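Local coordinates for protein CD1-2 antigen (Gallus gallus, PDB 3DBX) that probably presents lipid antigens to T cells at the cell surface, as other members of the MHC class I-like CD1 family do, at residues A[68-76]-A[157-165]; A[187-196]-A[208-219]. All blocks are in the same frame, centred on the assembly; numbering follows the deposited sequence.

Contact 1: A[68-76]-A[157-165]; sequences KILSFSMVG and AVSGFLEHI. With PLM (palmitic acid), chain F.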
loop_
_atom_site.group_PDB
_atom_site.type_symbol
_atom_site.label_atom_id
_atom_site.label_comp_id
_atom_site.label_asym_id
_atom_site.label_seq_id
_atom_site.Cartn_x
_atom_site.Cartn_y
_atom_site.Cartn_z
ATOM N N LYS A 68 -15.927 13.665 -12.693
ATOM C CA LYS A 68 -15.964 14.021 -14.120
ATOM C C LYS A 68 -14.560 14.302 -14.684
ATOM O O LYS A 68 -14.251 13.904 -15.812
ATOM C CB LYS A 68 -16.904 15.209 -14.368
ATOM N N ILE A 69 -13.727 14.977 -13.884
ATOM C CA ILE A 69 -12.324 15.276 -14.207
ATOM C C ILE A 69 -11.531 14.000 -14.489
ATOM O O ILE A 69 -10.755 13.923 -15.455
ATOM C CB ILE A 69 -11.637 16.036 -13.027
ATOM C CG1 ILE A 69 -12.021 17.516 -13.027
ATOM C CG2 ILE A 69 -10.101 15.856 -13.043
ATOM C CD1 ILE A 69 -11.692 18.245 -11.726
ATOM N N LEU A 70 -11.725 13.005 -13.627
ATOM C CA LEU A 70 -10.953 11.783 -13.655
ATOM C C LEU A 70 -11.334 10.856 -14.809
ATOM O O LEU A 70 -10.512 10.050 -15.264
ATOM C CB LEU A 70 -11.082 11.062 -12.308
ATOM C CG LEU A 70 -10.520 11.796 -11.069
ATOM C CD1 LEU A 70 -10.763 11.032 -9.753
ATOM C CD2 LEU A 70 -9.045 12.117 -11.233
ATOM N N SER A 71 -12.565 10.998 -15.292
ATOM C CA SER A 71 -13.138 10.084 -16.278
ATOM C C SER A 71 -13.259 10.656 -17.690
ATOM O O SER A 71 -12.779 10.056 -18.647
ATOM C CB SER A 71 -14.513 9.633 -15.798
ATOM O OG SER A 71 -14.531 9.571 -14.381
ATOM N N PHE A 72 -13.898 11.813 -17.827
ATOM C CA PHE A 72 -14.300 12.282 -19.153
ATOM C C PHE A 72 -13.448 13.423 -19.694
ATOM O O PHE A 72 -13.552 13.757 -20.876
ATOM C CB PHE A 72 -15.780 12.698 -19.183
ATOM C CG PHE A 72 -16.686 11.852 -18.321
ATOM C CD1 PHE A 72 -16.864 10.494 -18.583
ATOM C CD2 PHE A 72 -17.391 12.434 -17.253
ATOM C CE1 PHE A 72 -17.704 9.717 -17.777
ATOM C CE2 PHE A 72 -18.242 11.671 -16.446
ATOM C CZ PHE A 72 -18.398 10.310 -16.708
ATOM N N SER A 73 -12.609 14.016 -18.842
ATOM C CA SER A 73 -11.911 15.253 -19.204
ATOM C C SER A 73 -10.635 15.013 -20.008
ATOM O O SER A 73 -10.235 13.870 -20.252
ATOM C CB SER A 73 -11.614 16.105 -17.962
ATOM O OG SER A 73 -10.521 15.582 -17.216
ATOM N N MET A 74 -10.020 16.118 -20.413
ATOM C CA MET A 74 -8.758 16.149 -21.140
ATOM C C MET A 74 -7.665 15.241 -20.567
ATOM O O MET A 74 -6.873 14.672 -21.314
ATOM C CB MET A 74 -8.261 17.584 -21.144
ATOM C CG MET A 74 -6.960 17.808 -21.856
ATOM S SD MET A 74 -6.643 19.580 -21.880
ATOM C CE MET A 74 -7.646 20.134 -23.284
ATOM N N VAL A 75 -7.606 15.144 -19.241
ATOM C CA VAL A 75 -6.605 14.318 -18.565
ATOM C C VAL A 75 -7.262 13.085 -17.934
ATOM O O VAL A 75 -6.636 12.371 -17.162
ATOM C CB VAL A 75 -5.805 15.128 -17.507
ATOM C CG1 VAL A 75 -5.178 16.368 -18.141
ATOM C CG2 VAL A 75 -6.691 15.527 -16.334
ATOM N N GLY A 76 -8.518 12.837 -18.303
ATOM C CA GLY A 76 -9.315 11.740 -17.768
ATOM C C GLY A 76 -8.868 10.403 -18.323
ATOM O O GLY A 76 -8.056 10.354 -19.246
ATOM N N ALA A 157 -2.673 23.497 -23.161
ATOM C CA ALA A 157 -3.984 23.387 -22.527
ATOM C C ALA A 157 -3.989 22.368 -21.377
ATOM O O ALA A 157 -4.655 22.583 -20.356
ATOM C CB ALA A 157 -5.046 23.040 -23.569
ATOM N N VAL A 158 -3.246 21.269 -21.536
ATOM C CA VAL A 158 -3.122 20.246 -20.485
ATOM C C VAL A 158 -2.401 20.826 -19.275
ATOM O O VAL A 158 -2.810 20.611 -18.136
ATOM C CB VAL A 158 -2.376 18.971 -20.986
ATOM C CG1 VAL A 158 -1.948 18.082 -19.822
ATOM C CG2 VAL A 158 -3.233 18.183 -21.976
ATOM N N SER A 159 -1.332 21.567 -19.544
ATOM C CA SER A 159 -0.546 22.237 -18.518
ATOM C C SER A 159 -1.413 23.209 -17.711
ATOM O O SER A 159 -1.365 23.224 -16.476
ATOM C CB SER A 159 0.623 22.975 -19.176
ATOM O OG SER A 159 1.771 22.970 -18.349
ATOM N N GLY A 160 -2.206 24.009 -18.423
ATOM C CA GLY A 160 -3.187 24.895 -17.805
ATOM C C GLY A 160 -4.240 24.142 -17.011
ATOM O O GLY A 160 -4.581 24.541 -15.897
ATOM N N PHE A 161 -4.750 23.048 -17.577
ATOM C CA PHE A 161 -5.779 22.247 -16.913
ATOM C C PHE A 161 -5.275 21.641 -15.596
ATOM O O PHE A 161 -5.998 21.618 -14.592
ATOM C CB PHE A 161 -6.320 21.154 -17.848
ATOM C CG PHE A 161 -7.588 20.508 -17.351
ATOM C CD1 PHE A 161 -8.804 21.178 -17.432
ATOM C CD2 PHE A 161 -7.565 19.240 -16.791
ATOM C CE1 PHE A 161 -9.980 20.586 -16.961
ATOM C CE2 PHE A 161 -8.733 18.643 -16.319
ATOM C CZ PHE A 161 -9.937 19.314 -16.408
ATOM N N LEU A 162 -4.029 21.171 -15.601
ATOM C CA LEU A 162 -3.415 20.589 -14.405
ATOM C C LEU A 162 -3.198 21.616 -13.314
ATOM O O LEU A 162 -3.381 21.306 -12.138
ATOM C CB LEU A 162 -2.087 19.905 -14.738
ATOM C CG LEU A 162 -2.184 18.520 -15.372
ATOM C CD1 LEU A 162 -0.808 18.024 -15.751
ATOM C CD2 LEU A 162 -2.868 17.543 -14.428
ATOM N N GLU A 163 -2.804 22.830 -13.703
ATOM C CA GLU A 163 -2.647 23.933 -12.757
ATOM C C GLU A 163 -3.930 24.165 -11.947
ATOM O O GLU A 163 -3.882 24.168 -10.667
ATOM C CB GLU A 163 -2.236 25.220 -13.482
ATOM N N HIS A 164 -5.064 24.341 -12.690
ATOM C CA HIS A 164 -6.368 24.508 -12.046
ATOM C C HIS A 164 -6.723 23.350 -11.112
ATOM O O HIS A 164 -7.244 23.567 -10.013
ATOM C CB HIS A 164 -7.475 24.652 -13.082
ATOM C CG HIS A 164 -8.821 24.884 -12.472
ATOM N ND1 HIS A 164 -9.773 23.887 -12.371
ATOM C CD2 HIS A 164 -9.359 25.988 -11.892
ATOM C CE1 HIS A 164 -10.849 24.375 -11.777
ATOM N NE2 HIS A 164 -10.621 25.645 -11.472
ATOM N N ILE A 165 -6.441 22.131 -11.570
ATOM C CA ILE A 165 -6.739 20.914 -10.828
ATOM C C ILE A 165 -6.091 20.951 -9.450
ATOM O O ILE A 165 -6.761 20.754 -8.438
ATOM C CB ILE A 165 -6.255 19.682 -11.614
ATOM C CG1 ILE A 165 -7.252 19.297 -12.715
ATOM C CG2 ILE A 165 -6.046 18.513 -10.718
ATOM C CD1 ILE A 165 -6.919 17.908 -13.345
HETATM C C1 PLM F . -4.760 11.872 -27.357
HETATM O O1 PLM F . -5.533 10.893 -27.198
HETATM O O2 PLM F . -3.900 11.808 -28.266
HETATM C C2 PLM F . -4.849 13.110 -26.482
HETATM C C3 PLM F . -5.512 12.793 -25.139
HETATM C C4 PLM F . -5.445 13.970 -24.168
HETATM C C5 PLM F . -4.202 13.917 -23.275
HETATM C C6 PLM F . -4.377 13.046 -22.029
HETATM C C7 PLM F . -3.080 12.342 -21.635
HETATM C C8 PLM F . -2.437 12.981 -20.417
HETATM C C9 PLM F . -1.794 11.928 -19.519
HETATM C CA PLM F . -1.242 12.608 -18.270
HETATM C CB PLM F . -1.428 11.767 -17.014
HETATM C CC PLM F . -2.689 12.139 -16.242
HETATM C CD PLM F . -2.402 13.120 -15.112
HETATM C CE PLM F . -3.697 13.791 -14.706
HETATM C CF PLM F . -3.896 13.763 -13.196
HETATM C CG PLM F . -5.377 13.653 -12.852
#
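Phe161 reaches from the helical segment 157-165 into the loop of 68-76, where Val75 meets the edge of its ring: Val75 CG2 lies near the ring plane, 3.7 Å from Phe161 CE2. With CG anti to the backbone nitrogen (chi1 -167°), the ring stands off its helix far enough for Ser73 to reach it too, obliquely, Ser73 OG being 3.7 Å from Phe161 CE2. Met74 lies against Ala157 and Val158, a turn before Phe161 on helix 156-180. Its chain runs extended as far as SD and bends only at chi3 (-82°), which turns the methyl toward Ala157. Met74 SD rests 3.7 Å from Val158 CG2. Met74 CE ends 3.9 Å from Ala157 CB. Met74 SD also makes an oblique Met-aromatic contact, 5.5 Å from the centroid of the Phe161 ring. This is the MHC class I-like platform, two helical ridges above an antiparallel sheet, and the contact bridges the two ridges where one of them is interrupted: the link from helix 66-71 to helix 77-89 includes a type I turn from Ser73 to Gly76, with Gly76 as the N-cap of the latter helix. Deeper in, Ile165 CD1 sits 3.8 Å from Val75 CG2 and also meets Ile69 CG2; the two isoleucine side chains run past each other in opposite directions. Beside this apolar layer runs the palmitic acid tail. Palmitate carbon CE lies 3.8 Å from Val75 CB on one wall of the groove and 3.9 Å from Leu162 CD2 on the other.

Contact 2: A[187-196]-A[208-219]; sequences RRVPPMAVVF and VCRVTSFYPRPI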
loop_
_atom_site.group_PDB
_atom_site.type_symbol
_atom_site.label_atom_id
_atom_site.label_comp_id
_atom_site.label_asym_id
_atom_site.label_seq_id
_atom_site.Cartn_x
_atom_site.Cartn_y
_atom_site.Cartn_z
ATOM N N ARG A 187 -10.417 8.069 13.458
ATOM C CA ARG A 187 -10.558 6.840 14.204
ATOM C C ARG A 187 -9.192 6.584 14.846
ATOM O O ARG A 187 -8.152 6.898 14.247
ATOM C CB ARG A 187 -10.953 5.677 13.268
ATOM C CG ARG A 187 -11.048 4.289 13.966
ATOM C CD ARG A 187 -11.558 3.164 13.004
ATOM N NE ARG A 187 -10.765 3.165 11.769
ATOM C CZ ARG A 187 -9.882 2.227 11.409
ATOM N NH1 ARG A 187 -9.689 1.140 12.133
ATOM N NH2 ARG A 187 -9.241 2.371 10.268
ATOM N N ARG A 188 -9.205 6.066 16.074
ATOM C CA ARG A 188 -7.973 5.720 16.817
ATOM C C ARG A 188 -8.242 4.391 17.481
ATOM O O ARG A 188 -9.226 4.256 18.227
ATOM C CB ARG A 188 -7.641 6.808 17.873
ATOM C CG ARG A 188 -7.513 8.192 17.228
ATOM C CD ARG A 188 -7.204 9.324 18.167
ATOM N NE ARG A 188 -8.380 9.736 18.953
ATOM C CZ ARG A 188 -8.773 10.997 19.157
ATOM N NH1 ARG A 188 -8.105 12.020 18.610
ATOM N NH2 ARG A 188 -9.851 11.233 19.903
ATOM N N VAL A 189 -7.393 3.399 17.194
ATOM C CA VAL A 189 -7.494 2.083 17.824
ATOM C C VAL A 189 -6.107 1.742 18.382
ATOM O O VAL A 189 -5.153 1.663 17.612
ATOM C CB VAL A 189 -7.829 0.985 16.782
ATOM C CG1 VAL A 189 -7.897 -0.308 17.476
ATOM C CG2 VAL A 189 -9.188 1.283 16.090
ATOM N N PRO A 190 -5.959 1.664 19.725
ATOM C CA PRO A 190 -4.613 1.384 20.280
ATOM C C PRO A 190 -4.072 -0.024 19.973
ATOM O O PRO A 190 -4.874 -0.967 19.810
ATOM C CB PRO A 190 -4.781 1.619 21.789
ATOM C CG PRO A 190 -6.001 2.506 21.904
ATOM C CD PRO A 190 -6.923 1.992 20.770
ATOM N N PRO A 191 -2.722 -0.171 19.923
ATOM C CA PRO A 191 -2.106 -1.444 19.641
ATOM C C PRO A 191 -2.194 -2.360 20.834
ATOM O O PRO A 191 -2.393 -1.876 21.964
ATOM C CB PRO A 191 -0.628 -1.055 19.373
ATOM C CG PRO A 191 -0.415 0.114 20.252
ATOM C CD PRO A 191 -1.702 0.890 20.124
ATOM N N MET A 192 -2.062 -3.666 20.595
ATOM C CA MET A 192 -1.820 -4.602 21.691
ATOM C C MET A 192 -0.526 -5.286 21.321
ATOM O O MET A 192 -0.213 -5.333 20.154
ATOM C CB MET A 192 -2.951 -5.609 21.912
ATOM C CG MET A 192 -3.353 -6.484 20.784
ATOM S SD MET A 192 -4.285 -7.959 21.393
ATOM C CE MET A 192 -2.924 -8.951 22.042
ATOM N N ALA A 193 0.245 -5.768 22.298
ATOM C CA ALA A 193 1.568 -6.343 21.978
ATOM C C ALA A 193 1.858 -7.592 22.809
ATOM O O ALA A 193 1.340 -7.767 23.914
ATOM C CB ALA A 193 2.681 -5.307 22.138
ATOM N N VAL A 194 2.647 -8.483 22.233
ATOM C CA VAL A 194 3.022 -9.722 22.898
ATOM C C VAL A 194 4.521 -9.885 22.679
ATOM O O VAL A 194 5.038 -9.495 21.619
ATOM C CB VAL A 194 2.211 -10.964 22.404
ATOM C CG1 VAL A 194 0.706 -10.865 22.791
ATOM C CG2 VAL A 194 2.366 -11.239 20.886
ATOM N N VAL A 195 5.204 -10.424 23.692
ATOM C CA VAL A 195 6.655 -10.685 23.628
ATOM C C VAL A 195 6.906 -12.184 23.868
ATOM O O VAL A 195 6.347 -12.775 24.816
ATOM C CB VAL A 195 7.428 -9.839 24.667
ATOM C CG1 VAL A 195 8.885 -10.239 24.707
ATOM C CG2 VAL A 195 7.351 -8.357 24.322
ATOM N N PHE A 196 7.695 -12.815 23.002
ATOM C CA PHE A 196 8.116 -14.204 23.231
ATOM C C PHE A 196 9.540 -14.420 22.703
ATOM O O PHE A 196 10.079 -13.553 22.025
ATOM C CB PHE A 196 7.131 -15.197 22.596
ATOM C CG PHE A 196 6.789 -14.877 21.160
ATOM C CD1 PHE A 196 5.783 -13.942 20.862
ATOM C CD2 PHE A 196 7.493 -15.455 20.129
ATOM C CE1 PHE A 196 5.479 -13.624 19.539
ATOM C CE2 PHE A 196 7.198 -15.148 18.786
ATOM C CZ PHE A 196 6.183 -14.250 18.492
ATOM N N VAL A 208 10.995 -11.506 20.249
ATOM C CA VAL A 208 10.031 -11.001 19.258
ATOM C C VAL A 208 8.988 -10.192 19.980
ATOM O O VAL A 208 8.452 -10.647 20.981
ATOM C CB VAL A 208 9.295 -12.149 18.511
ATOM C CG1 VAL A 208 8.301 -11.613 17.491
ATOM C CG2 VAL A 208 10.293 -13.099 17.802
ATOM N N CYS A 209 8.730 -8.977 19.500
ATOM C CA CYS A 209 7.608 -8.193 19.998
ATOM C C CYS A 209 6.621 -8.083 18.813
ATOM O O CYS A 209 6.975 -7.505 17.794
ATOM C CB CYS A 209 8.116 -6.818 20.340
ATOM S SG CYS A 209 6.861 -5.712 20.992
ATOM N N ARG A 210 5.429 -8.667 18.930
ATOM C CA ARG A 210 4.467 -8.609 17.850
ATOM C C ARG A 210 3.398 -7.600 18.264
ATOM O O ARG A 210 2.776 -7.764 19.307
ATOM C CB ARG A 210 3.867 -9.991 17.611
ATOM C CG ARG A 210 2.781 -10.021 16.516
ATOM C CD ARG A 210 2.110 -11.397 16.499
ATOM N NE ARG A 210 0.883 -11.376 15.707
ATOM C CZ ARG A 210 0.069 -12.406 15.545
ATOM N NH1 ARG A 210 0.361 -13.582 16.093
ATOM N NH2 ARG A 210 -1.010 -12.264 14.801
ATOM N N VAL A 211 3.216 -6.548 17.464
ATOM C CA VAL A 211 2.293 -5.453 17.819
ATOM C C VAL A 211 1.172 -5.484 16.804
ATOM O O VAL A 211 1.448 -5.511 15.624
ATOM C CB VAL A 211 3.004 -4.100 17.710
ATOM C CG1 VAL A 211 2.070 -2.990 18.222
ATOM C CG2 VAL A 211 4.328 -4.109 18.590
ATOM N N THR A 212 -0.077 -5.534 17.272
ATOM C CA THR A 212 -1.215 -5.772 16.380
ATOM C C THR A 212 -2.334 -4.733 16.621
ATOM O O THR A 212 -2.278 -3.965 17.591
ATOM C CB THR A 212 -1.739 -7.258 16.570
ATOM O OG1 THR A 212 -2.193 -7.425 17.920
ATOM C CG2 THR A 212 -0.604 -8.267 16.377
ATOM N N SER A 213 -3.294 -4.652 15.707
ATOM C CA SER A 213 -4.611 -4.022 15.954
ATOM C C SER A 213 -4.673 -2.526 15.916
ATOM O O SER A 213 -5.737 -1.960 16.241
ATOM C CB SER A 213 -5.257 -4.523 17.261
ATOM O OG SER A 213 -5.554 -5.906 17.144
ATOM N N PHE A 214 -3.593 -1.861 15.494
ATOM C CA PHE A 214 -3.528 -0.413 15.704
ATOM C C PHE A 214 -3.883 0.473 14.511
ATOM O O PHE A 214 -3.648 0.133 13.358
ATOM C CB PHE A 214 -2.163 0.003 16.257
ATOM C CG PHE A 214 -1.003 -0.353 15.359
ATOM C CD1 PHE A 214 -0.363 -1.563 15.500
ATOM C CD2 PHE A 214 -0.522 0.564 14.434
ATOM C CE1 PHE A 214 0.770 -1.881 14.695
ATOM C CE2 PHE A 214 0.546 0.268 13.612
ATOM C CZ PHE A 214 1.191 -0.975 13.729
ATOM N N TYR A 215 -4.442 1.636 14.814
ATOM C CA TYR A 215 -4.703 2.605 13.757
ATOM C C TYR A 215 -4.628 3.982 14.424
ATOM O O TYR A 215 -5.155 4.155 15.514
ATOM C CB TYR A 215 -6.094 2.356 13.114
ATOM C CG TYR A 215 -6.345 3.313 11.963
ATOM C CD1 TYR A 215 -7.047 4.494 12.151
ATOM C CD2 TYR A 215 -5.811 3.055 10.702
ATOM C CE1 TYR A 215 -7.236 5.401 11.101
ATOM C CE2 TYR A 215 -5.997 3.950 9.638
ATOM C CZ TYR A 215 -6.709 5.116 9.845
ATOM O OH TYR A 215 -6.889 5.982 8.781
ATOM N N PRO A 216 -4.011 4.981 13.772
ATOM C CA PRO A 216 -3.412 5.047 12.443
ATOM C C PRO A 216 -2.058 4.309 12.320
ATOM O O PRO A 216 -1.579 3.728 13.287
ATOM C CB PRO A 216 -3.289 6.562 12.189
ATOM C CG PRO A 216 -3.215 7.186 13.560
ATOM C CD PRO A 216 -4.053 6.296 14.444
ATOM N N ARG A 217 -1.465 4.356 11.134
ATOM C CA ARG A 217 -0.282 3.574 10.795
ATOM C C ARG A 217 1.015 3.919 11.531
ATOM O O ARG A 217 1.821 3.001 11.791
ATOM C CB ARG A 217 -0.025 3.712 9.284
ATOM C CG ARG A 217 0.950 2.656 8.672
ATOM C CD ARG A 217 1.158 2.989 7.195
ATOM N NE ARG A 217 1.776 1.893 6.432
ATOM C CZ ARG A 217 3.090 1.698 6.291
ATOM N NH1 ARG A 217 3.959 2.493 6.913
ATOM N NH2 ARG A 217 3.544 0.682 5.550
ATOM N N PRO A 218 1.327 5.234 11.722
ATOM C CA PRO A 218 2.625 5.548 12.344
ATOM C C PRO A 218 2.738 4.963 13.745
ATOM O O PRO A 218 1.760 4.962 14.489
ATOM C CB PRO A 218 2.599 7.073 12.422
ATOM C CG PRO A 218 1.710 7.471 11.276
ATOM C CD PRO A 218 0.625 6.469 11.317
ATOM N N ILE A 219 3.909 4.430 14.082
ATOM C CA ILE A 219 4.131 3.791 15.397
ATOM C C ILE A 219 5.635 3.666 15.604
ATOM O O ILE A 219 6.412 3.656 14.620
ATOM C CB ILE A 219 3.437 2.379 15.451
ATOM C CG1 ILE A 219 3.281 1.857 16.896
ATOM C CG2 ILE A 219 4.149 1.372 14.539
ATOM C CD1 ILE A 219 2.496 0.556 16.950
#
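The first hairpin of the immunoglobulin C1-set domain, strands 192-200 and 204-214, forms the regular half of this contact, and the residues ahead of strand 192-200 continue the pairing beyond the regular strands. Met192, Val194 and Phe196 form antiparallel hydrogen-bonded pairs with Thr212, Arg210 and Val208; Ala193 with Val211 and Val195 with Cys209 are the non-hydrogen-bonded pairs between them. At one end Val208 sits on the Phe196 ring in a CH-pi contact, Val208 CB being 3.9 Å from the ring centroid. Phe196 CG lies between its backbone nitrogen and carbonyl carbon (chi1 49°), which swings the ring over the neighbouring strand. Val211, on the face it shares with Ala193, Val195 and Cys209, brings CG1 to 3.5 Å from Pro191 CB, and Pro191 CB also packs on Phe214 CB. Beyond the corner at Ser213, a single bridge joins Val189 and Tyr215, with Val189 N to Tyr215 O at 2.9 Å. There the Arg187 chain, extended to CD, bends at chi3 (51°) and brings its guanidinium flat over the Tyr215 ring, planes 15° apart, a cation-pi stack with Arg187 CZ 3.9 Å from the centroid; Pro216, after a cis peptide bond, packs its CB on the opposite face. Both partners are anchored at their polar ends, Arg187 NH2 on Leu247 O and Tyr215 OH on Asp37. Arg210 and Ser213 hydrogen-bond to side chains of a second protein chain, probably beta-2-microglobulin as in related molecules. Strand 204-214 lies between 192-200 and 249-257, with Ser213 and Phe214 forming a G1 bulge opposite Tyr249, and the Cys209-Cys267 disulfide ties it to strand 265-270 of the facing sheet.

Overall arrangement
From the N terminus, the chain lays down the first four strands of the platform sheet and enters helix 66-71, where contact 1 opens. Between its two segments lie 80 residues: helix 77-89, the other four strands and helix 143-154; helix 156-180 then closes this long loop across the groove. That helix and the short helix 182-185 carry the chain out to contact 2, a local closure with 11 residues between its segments. The contacts are therefore in series, neither nested nor crossed. Their centres stand 41 Å apart, on opposite sides of the chain's centre: contact 1 joins the helical ridges of the MHC-like platform, contact 2 starts the immunoglobulin domain.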